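Local coordinates for CPXV203 protein (Cowpox virus, PDB 4HKJ) that probably binds host MHC class I molecules and holds them back in the endoplasmic reticulum, helping the virus escape T-cell recognition, at residues Phe119-Tyr124 against Thr133-Thr138; Tyr53-His58 against Ile104-Tyr109. All coordinates share one frame; numbering follows the deposited sequence.

Both contacts belong to one six-stranded mixed sheet of a poxvirus T4-like fold, and their centres lie about 9 Å apart. Contact 2 pairs strand 53-59 with strand 103-110, bringing together residues 46 positions apart in sequence; contact 1 follows it in the chain and is a hairpin of strands 119-126 and 131-137. The middle strands 103-110 and 131-137 run parallel and join the two, with probable hydrogen bonds from Lys-135 N to Ile-106 O and from Val-108 N to Lys-135 O. Phe-119 also meets Tyr-109, with Phe-119 CZ 3.4 Å from Tyr-109 CD1. Contact 2 thus lies deeper in the sheet, while contact 1 carries its edge, which meets another protein chain.

Contact 1: Phe119-Tyr124 against Thr133-Thr138; sequences FHTLKY and TVKYDT
Tyr-124 lays the CD1-CE1 side of its ring against Val-134, with Tyr-124 CE1 3.6 Å from Val-134 CB, and this is the close-packed part of the hairpin. Its first torsion (chi1 -82°) sets CG beside the backbone N of Tyr-124. Tyr-124 OH lies 4.0 Å from Tyr-136 CE1, the two side chains crossing at about a right angle. Further along, His-120 and Tyr-136 lie side by side, and the Tyr-136 hydroxyl sits in the plane of the imidazole, 3.8 Å from His-120 CD2.

The face of the sheet carrying Phe-119, Thr-121, Lys-123, Thr-133 and Lys-135 is more open to solvent, although Asp-137 on it is buried. Thr-121 CG2 touches Thr-133 CG2 at 3.7 Å. Lys-135 folds over Phe-119 in a CH-pi contact, with Lys-135 CE 4.2 Å from the ring centroid. Asp-137 CB meets the same ring, 3.7 Å from Phe-119 CE1, while its OD1 is hydrogen-bonded to Ser-139 OG and Asp-118 N.

Between the faces run two pairs of antiparallel backbone bonds. Those joining Leu-122 and Val-134 are nearly straight, whereas His-120 N to Tyr-136 O (3.0 Å) is bent to 136° near the hairpin's open end.

Strand 131-137 is held on its far side by strand 103-110, and Leu-144 of strand 141-152 packs on both Tyr-124 and Val-134. Strand 119-126 is outermost within the chain; there the backbone of another protein's chain is hydrogen-bonded to His-120 NE2 and to the backbone of Tyr-124, and its polar side chains pack on His-120, Leu-122 and Tyr-124.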
loop_
_atom_site.group_PDB
_atom_site.type_symbol
_atom_site.label_atom_id
_atom_site.label_comp_id
_atom_site.label_asym_id
_atom_site.label_seq_id
_atom_site.Cartn_x
_atom_site.Cartn_y
_atom_site.Cartn_z
ATOM N N PHE D 119 -1.929 -23.307 9.265
ATOM C CA PHE D 119 -0.907 -22.270 9.171
ATOM C C PHE D 119 -0.356 -22.067 7.765
ATOM O O PHE D 119 -0.533 -22.902 6.878
ATOM C CB PHE D 119 0.241 -22.564 10.139
ATOM C CG PHE D 119 -0.150 -22.479 11.583
ATOM C CD1 PHE D 119 -0.163 -21.260 12.238
ATOM C CD2 PHE D 119 -0.507 -23.618 12.287
ATOM C CE1 PHE D 119 -0.524 -21.177 13.568
ATOM C CE2 PHE D 119 -0.869 -23.541 13.618
ATOM C CZ PHE D 119 -0.879 -22.319 14.258
ATOM N N HIS D 120 0.318 -20.937 7.585
ATOM C CA HIS D 120 0.978 -20.604 6.335
ATOM C C HIS D 120 2.227 -19.793 6.646
ATOM O O HIS D 120 2.163 -18.799 7.371
ATOM C CB HIS D 120 0.041 -19.805 5.430
ATOM C CG HIS D 120 0.699 -19.272 4.193
ATOM N ND1 HIS D 120 1.483 -20.052 3.373
ATOM C CD2 HIS D 120 0.685 -18.035 3.639
ATOM C CE1 HIS D 120 1.926 -19.319 2.364
ATOM N NE2 HIS D 120 1.456 -18.094 2.503
ATOM N N THR D 121 3.363 -20.226 6.113
ATOM C CA THR D 121 4.623 -19.535 6.353
ATOM C C THR D 121 5.078 -18.787 5.106
ATOM O O THR D 121 5.219 -19.374 4.032
ATOM C CB THR D 121 5.727 -20.507 6.809
ATOM O OG1 THR D 121 5.389 -21.048 8.093
ATOM C CG2 THR D 121 7.061 -19.787 6.911
ATOM N N LEU D 122 5.298 -17.486 5.257
ATOM C CA LEU D 122 5.716 -16.648 4.144
ATOM C C LEU D 122 6.867 -15.739 4.553
ATOM O O LEU D 122 6.824 -15.103 5.607
ATOM C CB LEU D 122 4.540 -15.806 3.646
ATOM C CG LEU D 122 4.812 -14.914 2.431
ATOM C CD1 LEU D 122 5.000 -15.752 1.177
ATOM C CD2 LEU D 122 3.693 -13.901 2.247
ATOM N N LYS D 123 7.896 -15.685 3.717
ATOM C CA LYS D 123 9.035 -14.813 3.970
ATOM C C LYS D 123 8.761 -13.430 3.388
ATOM O O LYS D 123 8.851 -13.222 2.178
ATOM C CB LYS D 123 10.309 -15.416 3.380
ATOM C CG LYS D 123 11.587 -14.721 3.812
ATOM C CD LYS D 123 12.763 -15.681 3.761
ATOM C CE LYS D 123 12.857 -16.367 2.409
ATOM N NZ LYS D 123 13.938 -17.390 2.381
ATOM N N TYR D 124 8.420 -12.492 4.265
ATOM C CA TYR D 124 7.997 -11.159 3.851
ATOM C C TYR D 124 9.160 -10.241 3.491
ATOM O O TYR D 124 9.071 -9.465 2.541
ATOM C CB TYR D 124 7.144 -10.509 4.943
ATOM C CG TYR D 124 5.693 -10.940 4.936
ATOM C CD1 TYR D 124 5.279 -12.074 5.622
ATOM C CD2 TYR D 124 4.738 -10.208 4.246
ATOM C CE1 TYR D 124 3.954 -12.466 5.618
ATOM C CE2 TYR D 124 3.413 -10.593 4.237
ATOM C CZ TYR D 124 3.026 -11.722 4.924
ATOM O OH TYR D 124 1.705 -12.104 4.912
ATOM N N THR D 133 10.292 -13.487 8.567
ATOM C CA THR D 133 9.446 -14.606 8.168
ATOM C C THR D 133 8.218 -14.677 9.073
ATOM O O THR D 133 8.337 -14.631 10.298
ATOM C CB THR D 133 10.211 -15.940 8.235
ATOM O OG1 THR D 133 11.441 -15.825 7.509
ATOM C CG2 THR D 133 9.381 -17.063 7.638
ATOM N N VAL D 134 7.039 -14.782 8.468
ATOM C CA VAL D 134 5.796 -14.797 9.233
ATOM C C VAL D 134 5.000 -16.087 9.054
ATOM O O VAL D 134 4.696 -16.498 7.933
ATOM C CB VAL D 134 4.900 -13.595 8.877
ATOM C CG1 VAL D 134 3.570 -13.686 9.611
ATOM C CG2 VAL D 134 5.608 -12.298 9.212
ATOM N N LYS D 135 4.673 -16.719 10.177
ATOM C CA LYS D 135 3.847 -17.918 10.195
ATOM C C LYS D 135 2.547 -17.603 10.928
ATOM O O LYS D 135 2.572 -17.188 12.086
ATOM C CB LYS D 135 4.593 -19.047 10.908
ATOM C CG LYS D 135 3.751 -20.272 11.215
ATOM C CD LYS D 135 4.495 -21.215 12.149
ATOM C CE LYS D 135 3.641 -22.413 12.533
ATOM N NZ LYS D 135 3.368 -23.309 11.375
ATOM N N TYR D 136 1.413 -17.786 10.259
ATOM C CA TYR D 136 0.132 -17.424 10.861
ATOM C C TYR D 136 -1.016 -18.371 10.516
ATOM O O TYR D 136 -1.038 -18.986 9.449
ATOM C CB TYR D 136 -0.242 -15.980 10.508
ATOM C CG TYR D 136 -0.519 -15.743 9.038
ATOM C CD1 TYR D 136 0.521 -15.541 8.136
ATOM C CD2 TYR D 136 -1.821 -15.707 8.554
ATOM C CE1 TYR D 136 0.269 -15.319 6.794
ATOM C CE2 TYR D 136 -2.079 -15.487 7.215
ATOM C CZ TYR D 136 -1.033 -15.293 6.339
ATOM O OH TYR D 136 -1.292 -15.073 5.006
ATOM N N ASP D 137 -1.970 -18.473 11.437
ATOM C CA ASP D 137 -3.143 -19.323 11.268
ATOM C C ASP D 137 -4.160 -18.638 10.359
ATOM O O ASP D 137 -4.735 -17.613 10.720
ATOM C CB ASP D 137 -3.770 -19.617 12.633
ATOM C CG ASP D 137 -4.732 -20.789 12.602
ATOM O OD1 ASP D 137 -5.287 -21.090 11.525
ATOM O OD2 ASP D 137 -4.937 -21.409 13.666
ATOM N N THR D 138 -4.385 -19.218 9.183
ATOM C CA THR D 138 -5.261 -18.615 8.185
ATOM C C THR D 138 -6.740 -18.892 8.445
ATOM O O THR D 138 -7.603 -18.435 7.696
ATOM C CB THR D 138 -4.903 -19.090 6.761
ATOM O OG1 THR D 138 -5.216 -20.481 6.625
ATOM C CG2 THR D 138 -3.422 -18.875 6.482
#

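Contact 2: Tyr53-His58 against Ile104-Tyr109; sequences YRVVVH and ILISVY
Val-57 and Ile-106 stand side by side and point the same way, with Val-57 CG2 3.7 Å from Ile-106 CG1. Val-55 and Val-108 repeat this arrangement at the next non-hydrogen-bonded pair, slightly wider, with CG2 of Val-55 and CG1 of Val-108 4.0 Å apart. Diagonal contacts link these pairs. In Val-55 and Val-57 CG1 is anti to the backbone N (chi1 -179°), beside the carbonyl carbon. Val-55 CG1 reaches Ile-106 CG2 at 3.6 Å, and Val-57 CG1 reaches Ile-104 CG2 at 3.7 Å; in each case the side chains cross obliquely rather than lying parallel. At the end of the row Tyr-53 CB comes near Tyr-109 O, which lies close to the plane of the Tyr-53 ring, at its edge.

On the face of Arg-54, Val-56, His-58, Leu-105, Ser-107 and Tyr-109 the side chains are more varied and their contacts across the pair wider. The Tyr-109 ring turns its edge to the partner strand: Tyr-109 CE2 approaches Val-56 CG2 at 4.1 Å, and Arg-54 O also lies near the ring plane. Arg-54 contributes its aliphatic part, CG against Tyr-109 CB, while its guanidinium is turned nearly upright to the ring. His-58 looks outside the pair, with ND1 bonded to Gly-44 O.

Six backbone hydrogen bonds tie Arg-54, Val-56 and His-58 to Tyr-109, Ser-107 and Leu-105. Ser-107 N to Val-56 O (2.7 Å) is almost linear, whereas Leu-105 N sits well above the carbonyl plane of His-58.

The chemistry therefore differs by face. The branched aliphatic row, packed on Met-21 and Ile-23 of strand 15-25 and on Ile-84 and Phe-86 of strand 81-88, forms part of the hydrophobic interior between the two sheets, consistent with a beta sandwich, whereas the Arg-54, His-58 and Tyr-109 face mixes polar and apolar groups and is only partly buried.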
loop_
_atom_site.group_PDB
_atom_site.type_symbol
_atom_site.label_atom_id
_atom_site.label_comp_id
_atom_site.label_asym_id
_atom_site.label_seq_id
_atom_site.Cartn_x
_atom_site.Cartn_y
_atom_site.Cartn_z
ATOM N N TYR D 53 -5.048 -12.062 19.550
ATOM C CA TYR D 53 -3.939 -12.880 19.081
ATOM C C TYR D 53 -2.818 -12.943 20.106
ATOM O O TYR D 53 -2.648 -12.029 20.914
ATOM C CB TYR D 53 -3.377 -12.331 17.768
ATOM C CG TYR D 53 -4.419 -12.014 16.720
ATOM C CD1 TYR D 53 -5.254 -13.003 16.223
ATOM C CD2 TYR D 53 -4.549 -10.727 16.213
ATOM C CE1 TYR D 53 -6.206 -12.717 15.261
ATOM C CE2 TYR D 53 -5.494 -10.431 15.250
ATOM C CZ TYR D 53 -6.319 -11.432 14.778
ATOM O OH TYR D 53 -7.261 -11.140 13.820
ATOM N N ARG D 54 -2.060 -14.031 20.072
ATOM C CA ARG D 54 -0.809 -14.100 20.812
ATOM C C ARG D 54 0.332 -14.389 19.840
ATOM O O ARG D 54 0.271 -15.332 19.051
ATOM C CB ARG D 54 -0.876 -15.119 21.955
ATOM C CG ARG D 54 -1.041 -16.568 21.542
ATOM C CD ARG D 54 -1.024 -17.468 22.769
ATOM N NE ARG D 54 0.071 -17.118 23.669
ATOM C CZ ARG D 54 0.344 -17.753 24.805
ATOM N NH1 ARG D 54 -0.400 -18.784 25.188
ATOM N NH2 ARG D 54 1.361 -17.357 25.558
ATOM N N VAL D 55 1.359 -13.550 19.880
ATOM C CA VAL D 55 2.412 -13.598 18.873
ATOM C C VAL D 55 3.773 -13.927 19.477
ATOM O O VAL D 55 4.179 -13.334 20.475
ATOM C CB VAL D 55 2.496 -12.265 18.102
ATOM C CG1 VAL D 55 3.569 -12.331 17.032
ATOM C CG2 VAL D 55 1.145 -11.924 17.489
ATOM N N VAL D 56 4.466 -14.879 18.862
ATOM C CA VAL D 56 5.796 -15.277 19.303
ATOM C C VAL D 56 6.843 -14.834 18.287
ATOM O O VAL D 56 6.700 -15.080 17.089
ATOM C CB VAL D 56 5.886 -16.804 19.486
ATOM C CG1 VAL D 56 7.273 -17.200 19.960
ATOM C CG2 VAL D 56 4.829 -17.288 20.466
ATOM N N VAL D 57 7.893 -14.176 18.768
ATOM C CA VAL D 57 8.965 -13.705 17.897
ATOM C C VAL D 57 10.318 -14.272 18.324
ATOM O O VAL D 57 10.775 -14.036 19.442
ATOM C CB VAL D 57 9.046 -12.166 17.882
ATOM C CG1 VAL D 57 10.150 -11.702 16.949
ATOM C CG2 VAL D 57 7.711 -11.569 17.468
ATOM N N HIS D 58 10.955 -15.022 17.431
ATOM C CA HIS D 58 12.250 -15.628 17.724
ATOM C C HIS D 58 13.351 -15.109 16.808
ATOM O O HIS D 58 13.087 -14.419 15.825
ATOM C CB HIS D 58 12.177 -17.151 17.594
ATOM C CG HIS D 58 11.441 -17.823 18.709
ATOM N ND1 HIS D 58 11.906 -17.837 20.006
ATOM C CD2 HIS D 58 10.279 -18.518 18.719
ATOM C CE1 HIS D 58 11.059 -18.504 20.769
ATOM N NE2 HIS D 58 10.063 -18.929 20.012
ATOM N N ILE D 104 14.609 -12.952 11.756
ATOM C CA ILE D 104 13.435 -12.921 12.620
ATOM C C ILE D 104 12.362 -13.914 12.184
ATOM O O ILE D 104 11.977 -13.954 11.016
ATOM C CB ILE D 104 12.818 -11.508 12.659
ATOM C CG1 ILE D 104 13.860 -10.478 13.098
ATOM C CG2 ILE D 104 11.608 -11.476 13.575
ATOM C CD1 ILE D 104 14.436 -10.737 14.471
ATOM N N LEU D 105 11.881 -14.713 13.132
ATOM C CA LEU D 105 10.767 -15.619 12.883
ATOM C C LEU D 105 9.572 -15.246 13.755
ATOM O O LEU D 105 9.639 -15.319 14.982
ATOM C CB LEU D 105 11.171 -17.069 13.147
ATOM C CG LEU D 105 10.014 -18.074 13.149
ATOM C CD1 LEU D 105 9.334 -18.129 11.786
ATOM C CD2 LEU D 105 10.493 -19.452 13.576
ATOM N N ILE D 106 8.479 -14.847 13.113
ATOM C CA ILE D 106 7.290 -14.404 13.829
ATOM C C ILE D 106 6.115 -15.357 13.624
ATOM O O ILE D 106 5.724 -15.643 12.494
ATOM C CB ILE D 106 6.892 -12.977 13.410
ATOM C CG1 ILE D 106 7.999 -11.993 13.792
ATOM C CG2 ILE D 106 5.580 -12.575 14.055
ATOM C CD1 ILE D 106 7.705 -10.553 13.430
ATOM N N SER D 107 5.561 -15.851 14.728
ATOM C CA SER D 107 4.432 -16.771 14.677
ATOM C C SER D 107 3.188 -16.128 15.281
ATOM O O SER D 107 3.196 -15.715 16.442
ATOM C CB SER D 107 4.766 -18.067 15.415
ATOM O OG SER D 107 6.013 -18.589 14.991
ATOM N N VAL D 108 2.121 -16.045 14.492
ATOM C CA VAL D 108 0.888 -15.409 14.945
ATOM C C VAL D 108 -0.238 -16.417 15.172
ATOM O O VAL D 108 -0.792 -16.973 14.223
ATOM C CB VAL D 108 0.408 -14.332 13.957
ATOM C CG1 VAL D 108 -0.847 -13.658 14.487
ATOM C CG2 VAL D 108 1.504 -13.307 13.719
ATOM N N TYR D 109 -0.570 -16.644 16.438
ATOM C CA TYR D 109 -1.661 -17.537 16.803
ATOM C C TYR D 109 -2.863 -16.722 17.259
ATOM O O TYR D 109 -2.712 -15.590 17.716
ATOM C CB TYR D 109 -1.223 -18.484 17.919
ATOM C CG TYR D 109 0.079 -19.199 17.640
ATOM C CD1 TYR D 109 0.097 -20.403 16.951
ATOM C CD2 TYR D 109 1.290 -18.671 18.069
ATOM C CE1 TYR D 109 1.287 -21.061 16.693
ATOM C CE2 TYR D 109 2.482 -19.321 17.818
ATOM C CZ TYR D 109 2.475 -20.514 17.129
ATOM O OH TYR D 109 3.662 -21.160 16.878
#